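Local coordinates for protein leucine--tRNA ligase (Agrobacterium radiobacter, PDB 5AH5) that probably charges tRNA(Leu) with L-leucine at the expense of ATP, acting as a zinc-containing class I aminoacyl-tRNA synthetase, at residues B[3-9]-B[721-725]; B[80-86]-B[421-425]; B[779-784]-B[808-812]. The contacts are given in a common frame with arbitrary orientation. Residue numbers count along the deposited sequence, not the author numbering.

Contact 1: B[3-9]-B[721-725]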
loop_
_atom_site.group_PDB
_atom_site.type_symbol
_atom_site.label_atom_id
_atom_site.label_comp_id
_atom_site.label_asym_id
_atom_site.label_seq_id
_atom_site.Cartn_x
_atom_site.Cartn_y
_atom_site.Cartn_z
ATOM N N TYR B 3 -10.545 29.383 19.988
ATOM C CA TYR B 3 -9.901 28.151 20.513
ATOM C C TYR B 3 -8.380 28.349 20.427
ATOM O O TYR B 3 -7.836 28.556 19.344
ATOM C CB TYR B 3 -10.304 26.912 19.712
ATOM C CG TYR B 3 -9.542 25.652 20.085
ATOM C CD1 TYR B 3 -9.648 25.116 21.372
ATOM C CD2 TYR B 3 -8.662 25.030 19.160
ATOM C CE1 TYR B 3 -8.967 23.966 21.738
ATOM C CE2 TYR B 3 -7.945 23.892 19.522
ATOM C CZ TYR B 3 -8.133 23.341 20.800
ATOM O OH TYR B 3 -7.448 22.245 21.177
ATOM N N ASP B 4 -7.726 28.307 21.574
ATOM C CA ASP B 4 -6.270 28.443 21.685
ATOM C C ASP B 4 -5.585 27.078 21.504
ATOM O O ASP B 4 -5.191 26.405 22.457
ATOM C CB ASP B 4 -5.940 29.064 23.034
ATOM C CG ASP B 4 -4.438 29.269 23.269
ATOM O OD1 ASP B 4 -3.645 29.461 22.330
ATOM O OD2 ASP B 4 -4.074 29.284 24.446
ATOM N N HIS B 5 -5.445 26.695 20.241
ATOM C CA HIS B 5 -4.815 25.419 19.848
ATOM C C HIS B 5 -3.344 25.277 20.336
ATOM O O HIS B 5 -2.907 24.180 20.591
ATOM C CB HIS B 5 -4.897 25.247 18.293
ATOM C CG HIS B 5 -4.275 26.369 17.523
ATOM N ND1 HIS B 5 -5.002 27.418 16.997
ATOM C CD2 HIS B 5 -2.983 26.622 17.213
ATOM C CE1 HIS B 5 -4.192 28.256 16.373
ATOM N NE2 HIS B 5 -2.953 27.805 16.506
ATOM N N ARG B 6 -2.622 26.397 20.437
ATOM C CA ARG B 6 -1.200 26.418 20.809
ATOM C C ARG B 6 -0.968 25.967 22.259
ATOM O O ARG B 6 0.126 25.588 22.590
ATOM C CB ARG B 6 -0.587 27.800 20.610
ATOM C CG ARG B 6 -0.386 28.256 19.169
ATOM C CD ARG B 6 0.112 29.711 19.146
ATOM N NE ARG B 6 0.079 30.362 17.831
ATOM C CZ ARG B 6 -1.005 30.908 17.261
ATOM N NH1 ARG B 6 -2.200 30.882 17.853
ATOM N NH2 ARG B 6 -0.905 31.477 16.061
ATOM N N SER B 7 -1.971 26.033 23.127
ATOM C CA SER B 7 -1.860 25.354 24.405
ATOM C C SER B 7 -2.833 24.207 24.524
ATOM O O SER B 7 -2.506 23.230 25.183
ATOM C CB SER B 7 -1.999 26.342 25.572
ATOM O OG SER B 7 -3.136 27.149 25.428
ATOM N N ARG B 8 -4.007 24.283 23.876
ATOM C CA ARG B 8 -5.064 23.315 24.178
ATOM C C ARG B 8 -4.881 22.006 23.484
ATOM O O ARG B 8 -5.242 20.967 24.051
ATOM C CB ARG B 8 -6.476 23.913 23.948
ATOM C CG ARG B 8 -6.820 25.066 24.926
ATOM C CD ARG B 8 -6.754 24.729 26.425
ATOM N NE ARG B 8 -7.893 23.923 26.822
ATOM C CZ ARG B 8 -8.141 23.425 28.049
ATOM N NH1 ARG B 8 -7.329 23.589 29.054
ATOM N NH2 ARG B 8 -9.256 22.714 28.259
ATOM N N ASP B 9 -4.343 22.014 22.268
ATOM C CA ASP B 9 -4.061 20.744 21.558
ATOM C C ASP B 9 -3.214 19.843 22.458
ATOM O O ASP B 9 -3.538 18.652 22.678
ATOM C CB ASP B 9 -3.329 20.975 20.201
ATOM C CG ASP B 9 -4.246 21.530 19.107
ATOM O OD1 ASP B 9 -5.451 21.731 19.356
ATOM O OD2 ASP B 9 -3.780 21.809 17.997
ATOM N N HIS B 721 -9.342 17.411 19.043
ATOM C CA HIS B 721 -8.949 18.341 20.110
ATOM C C HIS B 721 -10.054 19.343 20.451
ATOM O O HIS B 721 -10.418 19.557 21.624
ATOM C CB HIS B 721 -7.672 19.156 19.724
ATOM C CG HIS B 721 -6.511 18.306 19.274
ATOM N ND1 HIS B 721 -6.368 17.859 17.976
ATOM C CD2 HIS B 721 -5.430 17.852 19.957
ATOM C CE1 HIS B 721 -5.247 17.170 17.881
ATOM N NE2 HIS B 721 -4.685 17.112 19.078
ATOM N N ILE B 722 -10.533 20.012 19.407
ATOM C CA ILE B 722 -11.668 20.927 19.532
ATOM C C ILE B 722 -12.879 20.191 20.091
ATOM O O ILE B 722 -13.661 20.725 20.838
ATOM C CB ILE B 722 -12.018 21.532 18.141
ATOM C CG1 ILE B 722 -11.265 22.853 17.978
ATOM C CG2 ILE B 722 -13.514 21.761 17.956
ATOM C CD1 ILE B 722 -10.953 23.233 16.527
ATOM N N SER B 723 -13.045 18.963 19.704
ATOM C CA SER B 723 -14.164 18.176 20.211
ATOM C C SER B 723 -14.118 17.939 21.709
ATOM O O SER B 723 -15.164 18.018 22.364
ATOM C CB SER B 723 -14.259 16.871 19.470
ATOM O OG SER B 723 -14.609 17.145 18.128
ATOM N N GLU B 724 -12.920 17.643 22.245
ATOM C CA GLU B 724 -12.748 17.502 23.666
ATOM C C GLU B 724 -13.015 18.827 24.310
ATOM O O GLU B 724 -13.641 18.861 25.357
ATOM C CB GLU B 724 -11.320 17.024 24.076
ATOM C CG GLU B 724 -10.957 15.618 23.645
ATOM C CD GLU B 724 -11.783 14.493 24.271
ATOM O OE1 GLU B 724 -12.569 14.800 25.169
ATOM O OE2 GLU B 724 -11.716 13.299 23.797
ATOM N N GLU B 725 -12.557 19.918 23.700
ATOM C CA GLU B 725 -12.730 21.216 24.323
ATOM C C GLU B 725 -14.246 21.481 24.496
ATOM O O GLU B 725 -14.695 21.906 25.547
ATOM C CB GLU B 725 -12.116 22.317 23.423
ATOM C CG GLU B 725 -12.082 23.736 23.988
ATOM C CD GLU B 725 -10.945 23.992 24.971
ATOM O OE1 GLU B 725 -10.027 23.145 25.141
ATOM O OE2 GLU B 725 -10.938 25.091 25.542
HETATM O O HOH W 1 -9.475 27.603 23.891
#
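Residues 3-9 run from an extended Tyr3 through an inverse gamma turn centred on Asp4 into the first turn of a helix, and this bend lays them against one turn of the helix holding 721-725. The backbones are closest at Asp9 and His721, with CA atoms 5.6 Å apart, and stand wider at Tyr3 and Ile722, where the CA separation is 7.5 Å. Asp4 occupies the N-cap position, suiting a short acid, and its OD2 accepts a 2.5 Å hydrogen bond from Ser7 OG. Tyr3 fills the gap between the segments. Ile722 CG1 lies over one face of the Tyr3 ring, 3.9 Å from the centroid, a CH-pi contact of a branched aliphatic group with a flat aromatic one. Tyr3 OH reaches on to donate a 2.8 Å hydrogen bond to Asp9 OD1 and also touches His721 CB at 3.4 Å. The contact thereby fastens the N-terminal helix 5-19 to helix 720-729 in the anticodon-binding domain of this class I synthetase. Helix 592-601 supplies a third element, since Asp593 is the main polar partner of the His721 imidazole. Charge pairing secures the more open edge: Arg8 NE donates to Glu725 OE1 at 2.8 Å, and Arg8 NH2 approaches the same OE1 at 3.2 Å, a salt bridge made possible by the long, flexible side chains of both residues. Trp12 NE1 is also hydrogen-bonded to Glu725 OE1, while a water accepts from Asp4 N at 3.0 Å and donates weakly to Glu725 OE2 at 3.3 Å.

Contact 2: B[80-86]-B[421-425]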
loop_
_atom_site.group_PDB
_atom_site.type_symbol
_atom_site.label_atom_id
_atom_site.label_comp_id
_atom_site.label_asym_id
_atom_site.label_seq_id
_atom_site.Cartn_x
_atom_site.Cartn_y
_atom_site.Cartn_z
ATOM N N PHE B 80 16.636 1.883 7.797
ATOM C CA PHE B 80 17.818 1.365 7.154
ATOM C C PHE B 80 17.751 1.561 5.620
ATOM O O PHE B 80 16.692 1.885 5.035
ATOM C CB PHE B 80 17.988 -0.150 7.417
ATOM C CG PHE B 80 18.941 -0.529 8.596
ATOM C CD1 PHE B 80 20.071 0.211 8.932
ATOM C CD2 PHE B 80 18.729 -1.721 9.278
ATOM C CE1 PHE B 80 20.918 -0.177 9.972
ATOM C CE2 PHE B 80 19.601 -2.139 10.274
ATOM C CZ PHE B 80 20.683 -1.376 10.636
ATOM N N GLY B 81 18.912 1.378 5.005
ATOM C CA GLY B 81 19.080 1.402 3.590
ATOM C C GLY B 81 19.165 2.775 2.989
ATOM O O GLY B 81 19.357 3.770 3.656
ATOM N N LEU B 82 18.936 2.813 1.693
ATOM C CA LEU B 82 19.302 3.942 0.898
ATOM C C LEU B 82 18.730 5.238 1.310
ATOM O O LEU B 82 19.470 6.209 1.342
ATOM C CB LEU B 82 19.043 3.657 -0.559
ATOM C CG LEU B 82 19.803 2.495 -1.123
ATOM C CD1 LEU B 82 19.495 2.417 -2.614
ATOM C CD2 LEU B 82 21.309 2.681 -0.917
ATOM N N PRO B 83 17.413 5.281 1.713
ATOM C CA PRO B 83 16.872 6.590 1.954
ATOM C C PRO B 83 17.409 7.339 3.125
ATOM O O PRO B 83 17.753 8.550 3.014
ATOM C CB PRO B 83 15.334 6.353 2.043
ATOM C CG PRO B 83 15.114 5.136 1.240
ATOM C CD PRO B 83 16.349 4.283 1.495
ATOM N N ALA B 84 17.442 6.685 4.284
ATOM C CA ALA B 84 18.123 7.285 5.423
ATOM C C ALA B 84 19.604 7.556 5.078
ATOM O O ALA B 84 20.133 8.593 5.444
ATOM C CB ALA B 84 18.088 6.352 6.642
ATOM N N GLU B 85 20.245 6.591 4.459
ATOM C CA GLU B 85 21.735 6.636 4.322
ATOM C C GLU B 85 22.162 7.832 3.412
ATOM O O GLU B 85 23.060 8.633 3.773
ATOM C CB GLU B 85 22.310 5.309 3.833
ATOM C CG GLU B 85 23.880 5.378 3.947
ATOM C CD GLU B 85 24.599 4.148 3.529
ATOM O OE1 GLU B 85 24.079 3.393 2.731
ATOM O OE2 GLU B 85 25.740 3.912 4.027
ATOM N N ASN B 86 21.486 7.963 2.260
ATOM C CA ASN B 86 21.717 9.099 1.311
ATOM C C ASN B 86 21.360 10.393 1.976
ATOM O O ASN B 86 22.056 11.393 1.832
ATOM C CB ASN B 86 20.938 8.877 -0.017
ATOM C CG ASN B 86 21.499 7.717 -0.791
ATOM O OD1 ASN B 86 22.660 7.365 -0.601
ATOM N ND2 ASN B 86 20.716 7.112 -1.627
ATOM N N ARG B 421 26.613 -1.833 0.872
ATOM C CA ARG B 421 26.353 -0.603 1.623
ATOM C C ARG B 421 26.529 -0.847 3.112
ATOM O O ARG B 421 26.289 -1.924 3.552
ATOM C CB ARG B 421 24.896 -0.235 1.344
ATOM C CG ARG B 421 24.751 0.404 -0.005
ATOM C CD ARG B 421 24.916 1.847 0.348
ATOM N NE ARG B 421 24.950 2.571 -0.814
ATOM C CZ ARG B 421 24.485 3.809 -0.950
ATOM N NH1 ARG B 421 24.003 4.549 0.051
ATOM N NH2 ARG B 421 24.575 4.295 -2.139
ATOM N N TYR B 422 26.933 0.185 3.827
ATOM C CA TYR B 422 27.065 0.189 5.260
ATOM C C TYR B 422 25.693 0.137 6.018
ATOM O O TYR B 422 25.507 -0.682 6.941
ATOM C CB TYR B 422 27.790 1.461 5.695
ATOM C CG TYR B 422 27.880 1.685 7.192
ATOM C CD1 TYR B 422 28.772 0.959 8.010
ATOM C CD2 TYR B 422 27.140 2.662 7.801
ATOM C CE1 TYR B 422 28.851 1.200 9.388
ATOM C CE2 TYR B 422 27.168 2.855 9.155
ATOM C CZ TYR B 422 28.071 2.130 9.953
ATOM O OH TYR B 422 28.111 2.375 11.314
ATOM N N TRP B 423 24.745 0.993 5.615
ATOM C CA TRP B 423 23.623 1.319 6.485
ATOM C C TRP B 423 22.467 0.412 6.139
ATOM O O TRP B 423 21.541 0.784 5.374
ATOM C CB TRP B 423 23.311 2.805 6.436
ATOM C CG TRP B 423 22.289 3.193 7.436
ATOM C CD1 TRP B 423 21.000 3.636 7.154
ATOM C CD2 TRP B 423 22.401 3.157 8.873
ATOM N NE1 TRP B 423 20.352 3.891 8.320
ATOM C CE2 TRP B 423 21.166 3.579 9.388
ATOM C CE3 TRP B 423 23.428 2.765 9.786
ATOM C CZ2 TRP B 423 20.923 3.690 10.769
ATOM C CZ3 TRP B 423 23.190 2.858 11.163
ATOM C CH2 TRP B 423 21.934 3.289 11.647
ATOM N N GLY B 424 22.595 -0.822 6.623
ATOM C CA GLY B 424 21.519 -1.843 6.526
ATOM C C GLY B 424 21.819 -2.992 7.451
ATOM O O GLY B 424 22.882 -3.047 8.142
ATOM N N CYS B 425 20.942 -3.951 7.436
ATOM C CA CYS B 425 21.049 -5.087 8.370
ATOM C C CYS B 425 22.169 -6.027 7.931
ATOM O O CYS B 425 22.097 -6.543 6.816
ATOM C CB CYS B 425 19.735 -5.847 8.372
ATOM S SG CYS B 425 19.690 -7.159 9.588
HETATM O O HOH W 2 27.288 2.667 2.282
#
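A glycine rides on an aromatic face: Gly424 CA sits 3.6 Å from the Phe80 ring centroid, 18° off the ring normal, a CH-pi contact. The segments join helix 82-91 of the Rossmann-type class I catalytic domain to the loop between strands 415-419 and 425-432. Pro83 and Ala84 touch Tyr41 and Thr42 of the predicted HIGH motif, the Ala84 side chain about 10 Å from bound leucyl-sulfamoyl-adenosine. Phe80 also points its edge at the face of Trp423, a T-shaped pair, centroids 4.8 Å apart, planes at 74°. Trp423 centres an inverse gamma turn, and its O accepts a 2.7 Å hydrogen bond from Gly81 N. Its indole NE1 bonds to Ser79 O, and small Ala84 lets the ring approach the helix. Arg421 reaches over Leu82 with its NH1 2.9 Å from Glu85 OE1, in a salt bridge, and 3.2 Å from Asn86 OD1, while its NH2 pairs with Glu160. A water donates to Glu85 OE2 at 2.6 Å and accepts from Tyr422 N at 2.9 Å.

Contact 3: B[779-784]-B[808-812]. With nucleotides of chain D.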
loop_
_atom_site.group_PDB
_atom_site.type_symbol
_atom_site.label_atom_id
_atom_site.label_comp_id
_atom_site.label_asym_id
_atom_site.label_seq_id
_atom_site.Cartn_x
_atom_site.Cartn_y
_atom_site.Cartn_z
ATOM N N ILE B 779 -51.404 5.796 -0.897
ATOM C CA ILE B 779 -50.316 6.458 -1.594
ATOM C C ILE B 779 -50.684 6.636 -3.067
ATOM O O ILE B 779 -50.686 7.742 -3.578
ATOM C CB ILE B 779 -48.979 5.704 -1.468
ATOM C CG1 ILE B 779 -48.515 5.721 -0.031
ATOM C CG2 ILE B 779 -47.928 6.294 -2.407
ATOM C CD1 ILE B 779 -47.257 4.901 0.230
ATOM N N LEU B 780 -51.056 5.557 -3.724
ATOM C CA LEU B 780 -51.465 5.629 -5.122
ATOM C C LEU B 780 -52.638 6.588 -5.343
ATOM O O LEU B 780 -52.631 7.403 -6.240
ATOM C CB LEU B 780 -51.890 4.247 -5.637
ATOM C CG LEU B 780 -52.249 4.198 -7.098
ATOM C CD1 LEU B 780 -51.044 4.478 -7.966
ATOM C CD2 LEU B 780 -52.856 2.845 -7.418
ATOM N N SER B 781 -53.641 6.472 -4.521
ATOM C CA SER B 781 -54.798 7.362 -4.633
ATOM C C SER B 781 -54.372 8.863 -4.436
ATOM O O SER B 781 -54.780 9.740 -5.198
ATOM C CB SER B 781 -55.873 6.900 -3.629
ATOM O OG SER B 781 -56.629 7.983 -3.259
ATOM N N THR B 782 -53.471 9.129 -3.495
ATOM C CA THR B 782 -52.950 10.487 -3.309
ATOM C C THR B 782 -52.141 10.992 -4.519
ATOM O O THR B 782 -52.304 12.158 -4.941
ATOM C CB THR B 782 -52.112 10.586 -2.017
ATOM O OG1 THR B 782 -52.942 10.151 -0.944
ATOM C CG2 THR B 782 -51.626 12.053 -1.737
ATOM N N VAL B 783 -51.339 10.117 -5.091
ATOM C CA VAL B 783 -50.516 10.420 -6.283
ATOM C C VAL B 783 -51.415 10.733 -7.503
ATOM O O VAL B 783 -51.163 11.681 -8.235
ATOM C CB VAL B 783 -49.513 9.286 -6.667
ATOM C CG1 VAL B 783 -48.676 9.678 -7.867
ATOM C CG2 VAL B 783 -48.551 8.989 -5.536
ATOM N N LEU B 784 -52.456 9.943 -7.707
ATOM C CA LEU B 784 -53.320 10.078 -8.891
ATOM C C LEU B 784 -54.120 11.339 -8.815
ATOM O O LEU B 784 -54.480 11.861 -9.833
ATOM C CB LEU B 784 -54.244 8.874 -9.117
ATOM C CG LEU B 784 -53.474 7.586 -9.393
ATOM C CD1 LEU B 784 -54.418 6.386 -9.398
ATOM C CD2 LEU B 784 -52.687 7.719 -10.662
ATOM N N ILE B 808 -39.547 6.062 -3.685
ATOM C CA ILE B 808 -40.045 6.562 -4.945
ATOM C C ILE B 808 -41.363 5.903 -5.386
ATOM O O ILE B 808 -41.637 4.775 -5.016
ATOM C CB ILE B 808 -38.972 6.403 -5.987
ATOM C CG1 ILE B 808 -39.257 7.339 -7.155
ATOM C CG2 ILE B 808 -38.841 4.936 -6.423
ATOM C CD1 ILE B 808 -38.050 7.781 -7.920
ATOM N N ILE B 809 -42.160 6.616 -6.171
ATOM C CA ILE B 809 -43.264 5.957 -6.940
ATOM C C ILE B 809 -43.179 6.332 -8.405
ATOM O O ILE B 809 -43.151 7.519 -8.753
ATOM C CB ILE B 809 -44.674 6.197 -6.347
ATOM C CG1 ILE B 809 -45.705 5.353 -7.106
ATOM C CG2 ILE B 809 -45.045 7.678 -6.319
ATOM C CD1 ILE B 809 -46.979 5.175 -6.370
ATOM N N ASN B 810 -43.037 5.314 -9.256
ATOM C CA ASN B 810 -43.073 5.478 -10.687
ATOM C C ASN B 810 -44.398 4.894 -11.255
ATOM O O ASN B 810 -44.682 3.711 -11.092
ATOM C CB ASN B 810 -41.912 4.786 -11.333
ATOM C CG ASN B 810 -41.841 5.011 -12.789
ATOM O OD1 ASN B 810 -42.228 6.047 -13.302
ATOM N ND2 ASN B 810 -41.366 3.989 -13.508
ATOM N N LEU B 811 -45.193 5.750 -11.865
ATOM C CA LEU B 811 -46.440 5.331 -12.549
ATOM C C LEU B 811 -46.159 4.928 -14.005
ATOM O O LEU B 811 -45.533 5.693 -14.747
ATOM C CB LEU B 811 -47.411 6.473 -12.534
ATOM C CG LEU B 811 -47.718 7.096 -11.182
ATOM C CD1 LEU B 811 -48.605 8.336 -11.327
ATOM C CD2 LEU B 811 -48.328 6.079 -10.260
ATOM N N VAL B 812 -46.532 3.711 -14.379
ATOM C CA VAL B 812 -46.298 3.205 -15.761
ATOM C C VAL B 812 -47.571 3.424 -16.580
ATOM O O VAL B 812 -48.640 2.923 -16.192
ATOM C CB VAL B 812 -45.955 1.733 -15.747
ATOM C CG1 VAL B 812 -45.772 1.223 -17.178
ATOM C CG2 VAL B 812 -44.650 1.495 -14.975
ATOM P P C D 64 -39.278 -3.766 -17.353
ATOM O OP1 C D 64 -40.191 -4.653 -16.621
ATOM O OP2 C D 64 -39.197 -3.734 -18.824
ATOM O "O5'" C D 64 -39.671 -2.292 -16.908
ATOM C "C5'" C D 64 -40.730 -1.578 -17.543
ATOM C "C4'" C D 64 -40.910 -0.258 -16.840
ATOM O "O4'" C D 64 -41.339 -0.458 -15.463
ATOM C "C3'" C D 64 -39.657 0.576 -16.717
ATOM O "O3'" C D 64 -39.400 1.278 -17.925
ATOM C "C2'" C D 64 -40.028 1.508 -15.572
ATOM O "O2'" C D 64 -40.886 2.523 -16.018
ATOM C "C1'" C D 64 -40.789 0.572 -14.642
ATOM N N1 C D 64 -39.946 -0.038 -13.595
ATOM C C2 C D 64 -39.585 0.724 -12.471
ATOM O O2 C D 64 -39.942 1.908 -12.403
ATOM N N3 C D 64 -38.792 0.166 -11.522
ATOM C C4 C D 64 -38.415 -1.113 -11.632
ATOM N N4 C D 64 -37.668 -1.634 -10.653
ATOM C C5 C D 64 -38.789 -1.916 -12.751
ATOM C C6 C D 64 -39.527 -1.336 -13.711
ATOM P P G D 19 -29.565 4.608 -7.256
ATOM O OP1 G D 19 -28.692 5.743 -7.555
ATOM O OP2 G D 19 -29.618 3.932 -5.970
ATOM O "O5'" G D 19 -31.066 5.129 -7.499
ATOM C "C5'" G D 19 -31.372 6.101 -8.537
ATOM C "C4'" G D 19 -32.793 6.607 -8.368
ATOM O "O4'" G D 19 -33.703 5.510 -8.638
ATOM C "C3'" G D 19 -33.124 7.079 -6.947
ATOM O "O3'" G D 19 -33.964 8.184 -6.862
ATOM C "C2'" G D 19 -33.853 5.896 -6.346
ATOM O "O2'" G D 19 -34.681 6.133 -5.238
ATOM C "C1'" G D 19 -34.618 5.396 -7.561
ATOM N N9 G D 19 -35.074 4.015 -7.503
ATOM C C8 G D 19 -34.628 3.005 -6.684
ATOM N N7 G D 19 -35.218 1.863 -6.914
ATOM C C5 G D 19 -36.089 2.129 -7.963
ATOM C C6 G D 19 -36.987 1.275 -8.655
ATOM O O6 G D 19 -37.177 0.064 -8.498
ATOM N N1 G D 19 -37.685 1.960 -9.642
ATOM C C2 G D 19 -37.533 3.292 -9.939
ATOM N N2 G D 19 -38.293 3.772 -10.944
ATOM N N3 G D 19 -36.706 4.099 -9.297
ATOM C C4 G D 19 -36.014 3.453 -8.336
#
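Between helix 779-784 and strand 808-812 the cohesion is apolar. The axes cross at -66° with a closest approach of 10.7 Å, a spacing filled by aliphatic side chains. From the strand, Ile809 and Leu811 point toward the helix, as residues two apart on a beta strand do. Val783 sits between them, its CG2 3.8 Å from Ile809 CG2 and its CG1 3.7 Å from Leu811 CD1. Leu780 reaches in from the side, its CD1 3.9 Å from Leu811 CD2, and Ile779 CG2 meets Ile809 CD1 at 4.2 Å. Beta-branched Ile809 suits an extended strand, and the leucines supply long apolar ends that bridge the gap; Met768 and Val758 of the same sheet also contribute.

Polar contacts belong to the other face of the strand, which meets the tRNA. Asn810 ND2 donates to O2 of C64 of chain D at 2.8 Å and to its O2' at 2.9 Å, touching base edge and ribose at once, while Asn810 OD1 is held by Gly762 N. Van der Waals contact completes the surface: Ile808 CG2 lies 3.7 Å from N3 of G19 of chain D. These two nucleotides face each other as in a Watson-Crick pair, consistent with the tertiary pair joining the D and T loops, and the helix-backed sheet is consistent with the small C-terminal domain by which bacterial leucyl-tRNA synthetases contact the tRNA elbow.

In the fold
The chain starts in contact 1, where the N-terminal residues are later met by helix 720-729, closing a loop of more than 700 residues. Contact 2 is nested within that loop: helix 82-91 of the catalytic domain waits until the chain has passed through the editing domain before it meets residues 421-425, leading into strand 425-432, which ends at the zinc ligand Cys432. Contact 3 follows in series, a short closure within the C-terminal domain alone. Contact 1 thus ties the N terminus to the helical anticodon-binding region and contact 2 ties two catalytic-domain pieces together. Contacts 2 and 3, with centres about 71 Å apart, lie on opposite sides of the chain's centre.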